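PDB 5O15: AmbC from Sorangium cellulosum, which probably dehydrates a polyketide intermediate and then closes an oxygen heterocycle on it, as a bifunctional dehydratase-cyclase domain in ambruticin biosynthesis. Local coordinates for residues P20-A24 / L36-L40; A143-A148 / I274-D278; G156-V162 / V180-V186. All coordinates share one frame. Residue numbers count along the deposited sequence, not the author numbering.

Contact 1 (P20-A24 / L36-L40); sequences PWLSA and LSGRL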
loop_
_atom_site.group_PDB
_atom_site.type_symbol
_atom_site.label_atom_id
_atom_site.label_comp_id
_atom_site.label_asym_id
_atom_site.label_seq_id
_atom_site.Cartn_x
_atom_site.Cartn_y
_atom_site.Cartn_z
ATOM N N PRO A 20 -10.744 9.902 5.636
ATOM C CA PRO A 20 -9.956 11.109 5.911
ATOM C C PRO A 20 -9.615 11.920 4.698
ATOM O O PRO A 20 -9.341 13.117 4.846
ATOM C CB PRO A 20 -8.670 10.560 6.545
ATOM C CG PRO A 20 -9.012 9.239 7.060
ATOM C CD PRO A 20 -10.118 8.700 6.220
ATOM N N TRP A 21 -9.585 11.304 3.518
ATOM C CA TRP A 21 -9.069 11.927 2.313
ATOM C C TRP A 21 -10.100 12.055 1.203
ATOM O O TRP A 21 -9.769 12.569 0.122
ATOM C CB TRP A 21 -7.892 11.117 1.774
ATOM C CG TRP A 21 -6.684 11.083 2.654
ATOM C CD1 TRP A 21 -6.354 11.937 3.662
ATOM C CD2 TRP A 21 -5.632 10.133 2.577
ATOM N NE1 TRP A 21 -5.145 11.585 4.212
ATOM C CE2 TRP A 21 -4.681 10.487 3.542
ATOM C CE3 TRP A 21 -5.389 9.028 1.764
ATOM C CZ2 TRP A 21 -3.529 9.777 3.720
ATOM C CZ3 TRP A 21 -4.238 8.323 1.942
ATOM C CH2 TRP A 21 -3.318 8.696 2.908
ATOM N N LEU A 22 -11.306 11.557 1.402
ATOM C CA LEU A 22 -12.363 11.648 0.401
ATOM C C LEU A 22 -13.581 12.178 1.125
ATOM O O LEU A 22 -14.022 11.588 2.122
ATOM C CB LEU A 22 -12.627 10.284 -0.245
ATOM C CG LEU A 22 -11.488 9.704 -1.098
ATOM C CD1 LEU A 22 -11.780 8.291 -1.554
ATOM C CD2 LEU A 22 -11.158 10.563 -2.271
ATOM N N SER A 23 -14.093 13.314 0.644
ATOM C CA SER A 23 -15.174 14.029 1.303
ATOM C C SER A 23 -16.458 14.031 0.497
ATOM O O SER A 23 -17.503 14.445 1.021
ATOM C CB SER A 23 -14.772 15.487 1.552
ATOM O OG SER A 23 -14.553 16.157 0.332
ATOM N N ALA A 24 -16.420 13.611 -0.760
ATOM C CA ALA A 24 -17.620 13.531 -1.570
ATOM C C ALA A 24 -17.538 12.269 -2.403
ATOM O O ALA A 24 -16.459 11.900 -2.893
ATOM C CB ALA A 24 -17.775 14.774 -2.448
ATOM N N LEU A 36 -15.291 10.448 -6.883
ATOM C CA LEU A 36 -14.966 10.682 -5.487
ATOM C C LEU A 36 -13.926 11.786 -5.422
ATOM O O LEU A 36 -12.938 11.752 -6.152
ATOM C CB LEU A 36 -14.407 9.422 -4.811
ATOM C CG LEU A 36 -15.354 8.235 -4.757
ATOM C CD1 LEU A 36 -15.349 7.418 -6.014
ATOM C CD2 LEU A 36 -15.054 7.331 -3.600
ATOM N N SER A 37 -14.146 12.751 -4.544
ATOM C CA SER A 37 -13.262 13.893 -4.435
ATOM C C SER A 37 -12.807 14.055 -2.994
ATOM O O SER A 37 -13.543 13.726 -2.063
ATOM C CB SER A 37 -13.988 15.178 -4.859
ATOM O OG SER A 37 -14.422 15.102 -6.194
ATOM N N GLY A 38 -11.621 14.610 -2.822
ATOM C CA GLY A 38 -11.187 14.922 -1.482
ATOM C C GLY A 38 -9.898 15.699 -1.485
ATOM O O GLY A 38 -9.500 16.295 -2.489
ATOM N N ARG A 39 -9.261 15.712 -0.319
ATOM C CA ARG A 39 -8.094 16.546 -0.095
ATOM C C ARG A 39 -7.164 15.806 0.847
ATOM O O ARG A 39 -7.613 15.224 1.839
ATOM C CB ARG A 39 -8.493 17.851 0.599
ATOM C CG ARG A 39 -7.403 18.892 0.712
ATOM C CD ARG A 39 -8.040 20.249 0.998
ATOM N NE ARG A 39 -7.057 21.287 1.300
ATOM C CZ ARG A 39 -6.521 21.492 2.500
ATOM N NH1 ARG A 39 -6.862 20.724 3.530
ATOM N NH2 ARG A 39 -5.635 22.466 2.676
ATOM N N LEU A 40 -5.877 15.844 0.544
ATOM C CA LEU A 40 -4.850 15.242 1.384
ATOM C C LEU A 40 -3.923 16.362 1.835
ATOM O O LEU A 40 -3.131 16.878 1.037
ATOM C CB LEU A 40 -4.109 14.190 0.576
ATOM C CG LEU A 40 -3.435 13.098 1.375
ATOM C CD1 LEU A 40 -2.942 12.012 0.438
ATOM C CD2 LEU A 40 -2.314 13.678 2.197
#

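Contact 2 (A143-A148 / I274-D278); sequences ATTAWA and IELAD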
loop_
_atom_site.group_PDB
_atom_site.type_symbol
_atom_site.label_atom_id
_atom_site.label_comp_id
_atom_site.label_asym_id
_atom_site.label_seq_id
_atom_site.Cartn_x
_atom_site.Cartn_y
_atom_site.Cartn_z
ATOM N N ALA A 143 -8.428 -16.959 1.995
ATOM C CA ALA A 143 -7.234 -17.682 2.444
ATOM C C ALA A 143 -7.240 -17.828 3.959
ATOM O O ALA A 143 -7.480 -16.851 4.665
ATOM C CB ALA A 143 -5.961 -16.946 2.033
ATOM N N THR A 144 -6.994 -19.037 4.441
ATOM C CA THR A 144 -7.017 -19.260 5.868
ATOM C C THR A 144 -5.975 -18.387 6.571
ATOM O O THR A 144 -4.911 -18.096 6.025
ATOM C CB THR A 144 -6.739 -20.745 6.174
ATOM O OG1 THR A 144 -6.722 -20.941 7.592
ATOM C CG2 THR A 144 -5.389 -21.217 5.638
ATOM N N THR A 145 -6.242 -18.068 7.840
ATOM C CA THR A 145 -5.294 -17.416 8.729
ATOM C C THR A 145 -4.863 -18.343 9.856
ATOM O O THR A 145 -4.415 -17.884 10.896
ATOM C CB THR A 145 -5.865 -16.101 9.262
ATOM O OG1 THR A 145 -7.173 -16.347 9.809
ATOM C CG2 THR A 145 -5.948 -15.051 8.119
ATOM N N ALA A 146 -4.939 -19.652 9.630
ATOM C CA ALA A 146 -4.465 -20.596 10.636
ATOM C C ALA A 146 -2.984 -20.395 10.961
ATOM O O ALA A 146 -2.544 -20.687 12.079
ATOM C CB ALA A 146 -4.727 -22.027 10.178
ATOM N N TRP A 147 -2.218 -19.862 10.009
ATOM C CA TRP A 147 -0.806 -19.581 10.235
ATOM C C TRP A 147 -0.582 -18.528 11.313
ATOM O O TRP A 147 0.519 -18.459 11.857
ATOM C CB TRP A 147 -0.122 -19.117 8.927
ATOM C CG TRP A 147 -0.824 -17.971 8.230
ATOM C CD1 TRP A 147 -1.755 -18.061 7.229
ATOM C CD2 TRP A 147 -0.688 -16.578 8.527
ATOM N NE1 TRP A 147 -2.205 -16.812 6.904
ATOM C CE2 TRP A 147 -1.567 -15.889 7.691
ATOM C CE3 TRP A 147 0.098 -15.844 9.421
ATOM C CZ2 TRP A 147 -1.696 -14.503 7.721
ATOM C CZ3 TRP A 147 -0.028 -14.470 9.437
ATOM C CH2 TRP A 147 -0.921 -13.819 8.617
ATOM N N ALA A 148 -1.582 -17.703 11.623
ATOM C CA ALA A 148 -1.477 -16.664 12.641
ATOM C C ALA A 148 -1.861 -17.177 14.022
ATOM O O ALA A 148 -1.628 -16.483 15.006
ATOM C CB ALA A 148 -2.385 -15.486 12.247
ATOM N N ILE A 274 0.346 -11.162 -0.033
ATOM C CA ILE A 274 0.299 -10.647 1.333
ATOM C C ILE A 274 -1.004 -11.067 1.961
ATOM O O ILE A 274 -2.076 -10.809 1.387
ATOM C CB ILE A 274 0.418 -9.113 1.386
ATOM C CG1 ILE A 274 1.714 -8.645 0.746
ATOM C CG2 ILE A 274 0.276 -8.598 2.820
ATOM C CD1 ILE A 274 1.802 -7.144 0.539
ATOM N N GLU A 275 -0.943 -11.649 3.145
ATOM C CA GLU A 275 -2.125 -11.977 3.917
ATOM C C GLU A 275 -1.976 -11.361 5.295
ATOM O O GLU A 275 -0.910 -11.477 5.907
ATOM C CB GLU A 275 -2.313 -13.479 4.034
ATOM C CG GLU A 275 -2.504 -14.208 2.717
ATOM C CD GLU A 275 -2.170 -15.655 2.949
ATOM O OE1 GLU A 275 -2.896 -16.309 3.727
ATOM O OE2 GLU A 275 -1.105 -16.110 2.461
ATOM N N LEU A 276 -3.040 -10.747 5.797
ATOM C CA LEU A 276 -3.025 -10.039 7.074
ATOM C C LEU A 276 -4.117 -10.573 7.982
ATOM O O LEU A 276 -5.257 -10.764 7.548
ATOM C CB LEU A 276 -3.228 -8.540 6.836
ATOM C CG LEU A 276 -2.221 -7.902 5.880
ATOM C CD1 LEU A 276 -2.561 -6.461 5.585
ATOM C CD2 LEU A 276 -0.797 -7.983 6.425
ATOM N N ALA A 277 -3.759 -10.780 9.246
ATOM C CA ALA A 277 -4.643 -11.282 10.274
ATOM C C ALA A 277 -4.661 -10.347 11.474
ATOM O O ALA A 277 -3.640 -9.762 11.846
ATOM C CB ALA A 277 -4.195 -12.678 10.717
ATOM N N ASP A 278 -5.822 -10.252 12.105
ATOM C CA ASP A 278 -5.986 -9.457 13.312
ATOM C C ASP A 278 -5.467 -10.183 14.542
ATOM O O ASP A 278 -5.020 -11.329 14.482
ATOM C CB ASP A 278 -7.429 -8.976 13.484
ATOM C CG ASP A 278 -8.423 -10.070 13.872
ATOM O OD1 ASP A 278 -8.035 -11.123 14.415
ATOM O OD2 ASP A 278 -9.637 -9.806 13.624
HETATM O O HOH W 1 -3.100 -18.890 4.012
HETATM O O HOH W 2 -4.858 -15.181 5.078
#

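Contact 3 (G156-V162 / V180-V186); sequences GAEPVDV and VTAAWRV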
loop_
_atom_site.group_PDB
_atom_site.type_symbol
_atom_site.label_atom_id
_atom_site.label_comp_id
_atom_site.label_asym_id
_atom_site.label_seq_id
_atom_site.Cartn_x
_atom_site.Cartn_y
_atom_site.Cartn_z
ATOM N N GLY A 156 9.890 -23.946 12.807
ATOM C CA GLY A 156 10.957 -23.973 11.835
ATOM C C GLY A 156 11.379 -22.619 11.327
ATOM O O GLY A 156 12.188 -22.547 10.397
ATOM N N ALA A 157 10.844 -21.540 11.884
ATOM C CA ALA A 157 11.140 -20.221 11.373
ATOM C C ALA A 157 12.532 -19.767 11.784
ATOM O O ALA A 157 13.034 -20.106 12.856
ATOM C CB ALA A 157 10.096 -19.254 11.911
ATOM N N GLU A 158 13.171 -19.027 10.902
ATOM C CA GLU A 158 14.423 -18.383 11.233
ATOM C C GLU A 158 14.183 -16.892 11.398
ATOM O O GLU A 158 13.416 -16.312 10.625
ATOM C CB GLU A 158 15.449 -18.595 10.115
ATOM C CG GLU A 158 16.101 -19.957 10.149
ATOM C CD GLU A 158 17.055 -20.099 11.328
ATOM O OE1 GLU A 158 17.566 -19.062 11.806
ATOM O OE2 GLU A 158 17.299 -21.235 11.786
ATOM N N PRO A 159 14.769 -16.246 12.390
ATOM C CA PRO A 159 14.531 -14.811 12.579
ATOM C C PRO A 159 15.062 -13.978 11.427
ATOM O O PRO A 159 16.118 -14.275 10.857
ATOM C CB PRO A 159 15.275 -14.490 13.877
ATOM C CG PRO A 159 15.526 -15.750 14.487
ATOM C CD PRO A 159 15.610 -16.799 13.462
ATOM N N VAL A 160 14.339 -12.907 11.131
ATOM C CA VAL A 160 14.816 -11.813 10.309
ATOM C C VAL A 160 15.060 -10.655 11.265
ATOM O O VAL A 160 14.135 -10.214 11.954
ATOM C CB VAL A 160 13.780 -11.443 9.243
ATOM C CG1 VAL A 160 14.229 -10.215 8.477
ATOM C CG2 VAL A 160 13.547 -12.615 8.289
ATOM N N ASP A 161 16.282 -10.153 11.317
ATOM C CA ASP A 161 16.605 -9.103 12.276
ATOM C C ASP A 161 16.085 -7.781 11.716
ATOM O O ASP A 161 16.695 -7.175 10.837
ATOM C CB ASP A 161 18.108 -9.052 12.493
ATOM C CG ASP A 161 18.510 -7.984 13.456
ATOM O OD1 ASP A 161 17.659 -7.246 13.982
ATOM O OD2 ASP A 161 19.725 -7.902 13.726
ATOM N N VAL A 162 14.963 -7.311 12.246
ATOM C CA VAL A 162 14.357 -6.100 11.691
ATOM C C VAL A 162 15.102 -4.848 12.117
ATOM O O VAL A 162 14.840 -3.780 11.558
ATOM C CB VAL A 162 12.854 -6.029 12.006
ATOM C CG1 VAL A 162 12.166 -7.285 11.513
ATOM C CG2 VAL A 162 12.633 -5.810 13.490
ATOM N N VAL A 180 7.479 -2.582 11.479
ATOM C CA VAL A 180 7.689 -4.014 11.651
ATOM C C VAL A 180 8.320 -4.239 13.017
ATOM O O VAL A 180 9.458 -3.817 13.269
ATOM C CB VAL A 180 8.592 -4.598 10.564
ATOM C CG1 VAL A 180 8.659 -6.120 10.702
ATOM C CG2 VAL A 180 8.081 -4.250 9.191
ATOM N N THR A 181 7.619 -4.901 13.914
ATOM C CA THR A 181 8.217 -5.104 15.222
ATOM C C THR A 181 9.002 -6.399 15.303
ATOM O O THR A 181 9.895 -6.501 16.159
ATOM C CB THR A 181 7.154 -5.065 16.315
ATOM O OG1 THR A 181 6.294 -6.176 16.144
ATOM C CG2 THR A 181 6.336 -3.830 16.255
ATOM N N ALA A 182 8.732 -7.393 14.465
ATOM C CA ALA A 182 9.479 -8.649 14.466
ATOM C C ALA A 182 9.144 -9.382 13.177
ATOM O O ALA A 182 8.054 -9.202 12.632
ATOM C CB ALA A 182 9.085 -9.521 15.656
ATOM N N ALA A 183 10.059 -10.198 12.680
ATOM C CA ALA A 183 9.818 -10.961 11.462
ATOM C C ALA A 183 10.678 -12.222 11.477
ATOM O O ALA A 183 11.740 -12.278 12.111
ATOM C CB ALA A 183 10.105 -10.111 10.219
ATOM N N TRP A 184 10.237 -13.217 10.729
ATOM C CA TRP A 184 10.886 -14.506 10.591
ATOM C C TRP A 184 10.594 -15.033 9.198
ATOM O O TRP A 184 9.682 -14.557 8.511
ATOM C CB TRP A 184 10.321 -15.523 11.573
ATOM C CG TRP A 184 10.381 -15.136 13.010
ATOM C CD1 TRP A 184 11.321 -15.533 13.904
ATOM C CD2 TRP A 184 9.464 -14.296 13.734
ATOM N NE1 TRP A 184 11.044 -15.008 15.150
ATOM C CE2 TRP A 184 9.919 -14.231 15.063
ATOM C CE3 TRP A 184 8.294 -13.606 13.384
ATOM C CZ2 TRP A 184 9.246 -13.519 16.053
ATOM C CZ3 TRP A 184 7.619 -12.888 14.374
ATOM C CH2 TRP A 184 8.107 -12.855 15.698
ATOM N N ARG A 185 11.313 -16.064 8.791
ATOM C CA ARG A 185 11.059 -16.700 7.522
ATOM C C ARG A 185 11.038 -18.209 7.645
ATOM O O ARG A 185 11.790 -18.800 8.421
ATOM C CB ARG A 185 12.038 -16.248 6.486
ATOM C CG ARG A 185 13.416 -16.744 6.583
ATOM C CD ARG A 185 14.233 -16.038 5.495
ATOM N NE ARG A 185 13.563 -16.169 4.203
ATOM C CZ ARG A 185 13.560 -15.263 3.225
ATOM N NH1 ARG A 185 14.203 -14.100 3.348
ATOM N NH2 ARG A 185 12.889 -15.525 2.108
ATOM N N VAL A 186 10.123 -18.809 6.895
ATOM C CA VAL A 186 10.110 -20.245 6.631
ATOM C C VAL A 186 10.164 -20.346 5.117
ATOM O O VAL A 186 9.145 -20.129 4.438
ATOM C CB VAL A 186 8.866 -20.950 7.185
ATOM C CG1 VAL A 186 8.985 -22.452 6.993
ATOM C CG2 VAL A 186 8.650 -20.623 8.648
HETATM O O HOH W 3 12.560 -10.300 14.197
#

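Contact 1 (P20-A24 / L36-L40)
The indole of Trp-21 lies with one face over the side chain of Leu-40. Leu-40 CG sits 3.6 Å from the centroid of the five-membered ring of Trp-21, 11° off its normal, which is a CH-pi contact. Leu-22 makes the second apolar pair: its CD1 is 4.0 Å from Leu-36 CD2. The same side of the sheet meets helix 61-75, where Ala-63 touches Trp-21 and Leu-67 and Ala-70 touch Leu-22. The wrapping of a sheet round a helix is the mark of the hotdog fold, and this protein has a double hotdog.

The backbones pair at the outer margin of the sheet. Ser-37 N donates to Ala-24 O at 3.0 Å. In return Ser-37 O accepts from two amides, Ser-23 N at 2.8 Å and Ala-24 N at 3.2 Å. Two residues thus face one, a classic beta bulge at the entry to strand 24-27. Before the bulge, at Trp-21, pairing is no longer regular. A weak bond from Arg-39 N to Trp-21 O, 3.2 Å long and bent to 121°, is what remains.

Gly-38 lies where the backbones come closest, CA to CA. Its CA is 4.0 Å from Leu-22 CA and 3.2 Å from Trp-21 O, a CA-H...O contact. A CB here would clash with both Trp-21 O and Leu-22 CA, so only a residue without one fits. Arg-39 points its CB away from the 20-24 segment. The contact therefore combines polar backbone pairing with apolar packing that sends Trp-21 and Leu-22 into the interior.

Contact 2 (A143-A148 / I274-D278)
Glu-275 and Trp-147 bury the most surface here, followed by Ala-277. Trp-147 NE1 donates to Glu-275 OE1 at 3.3 Å. Two waters also bridge the segments. Water 1 donates to Glu-275 OE1 at 2.6 Å and to Thr-144 O at 2.8 Å; water 2 lies 2.6 Å from Glu-275 OE1 and 3.1 Å from Thr-144 O. The other carboxylate oxygen, OE2, forms a salt bridge with Arg-258 on the adjacent strand 254-261. The 143-148 segment belongs to the long connection after strand 129-137, and it packs here on strand 269-277 in the sheet of the double hotdog fold. An ST turn shapes it: Ala-146 N donates to Thr-144 OG1 at 3.0 Å, leading into the 3-10 turn 146-148. Ala-277 supplies the apolar part. Its CB meets Ala-148 CB at 3.7 Å, Thr-145 CG2 at 3.9 Å and Trp-147 CH2 at 4.1 Å. Thr-145 OG1 is hydrogen-bonded to the carbonyl of Gly-281.

Contact 3 (G156-V162 / V180-V186)
Val-180 opens the segment with its CB turned toward the 156-162 segment; Val-180 CG1 and Val-162 CG1 are 3.8 Å apart. Val-180 also touches Gln-219 and Ala-220 of helix 211-225. At Thr-181 the chain turns a corner, and the CB atoms of Thr-181 and Ala-182 point away from the 156-162 segment. Ala-183 is buried. Its CB packs on Val-162 CG1 at 3.7 Å and on Val-160 CB at 4.0 Å. Ala-183 O accepts from Val-160 N at 2.8 Å. The reverse link goes through water 3, which accepts from Ala-183 N at 2.9 Å and donates to Val-160 O at 2.7 Å. The strands are thus parting here, and water fills the gap.

Strand 158-160 is the last strand at this end of the antiparallel sheet of the double hotdog fold. It pairs with strand 182-186. The N-to-C directions of these short segments are 137° apart, so the antiparallel pair is strongly splayed.

Trp-184 is the non-hydrogen-bonded partner of Pro-159, with their CA atoms 4.2 Å apart. The proline has no amide hydrogen to give, and this position needs none. Trp-184 CD1 lies 3.5 Å from Pro-159 CA, and Trp-184 CB lies 3.8 Å from Ala-157 CB. The indole also meets the ring of Trp-152. Arg-185 forms the regular hydrogen-bonded pair with Glu-158: Arg-185 N to Glu-158 O and Glu-158 N to Arg-185 O are both 2.8 Å. Val-186 ends the segment, its CG2 3.8 Å from Ala-157 CB.

Overall arrangement
All three contacts reach one long antiparallel sheet. Contact 1 lies at the end formed by strand 24-27, and contact 3 at the other end, on strand 158-160. Their centres are about 37 Å apart, on opposite sides of the chain's centre. Contact 2 joins a connecting segment to strand 269-277, farther in from contact 3. Its centre is about 30 Å from that of contact 1 and about 16 Å from that of contact 3. Along the chain contact 1 closes first, and contact 3 is then nested inside the loop closed by contact 2. Contact 1, packed on helix 61-75, belongs to the first hotdog; contacts 2 and 3 belong to the second, whose helix is 211-225.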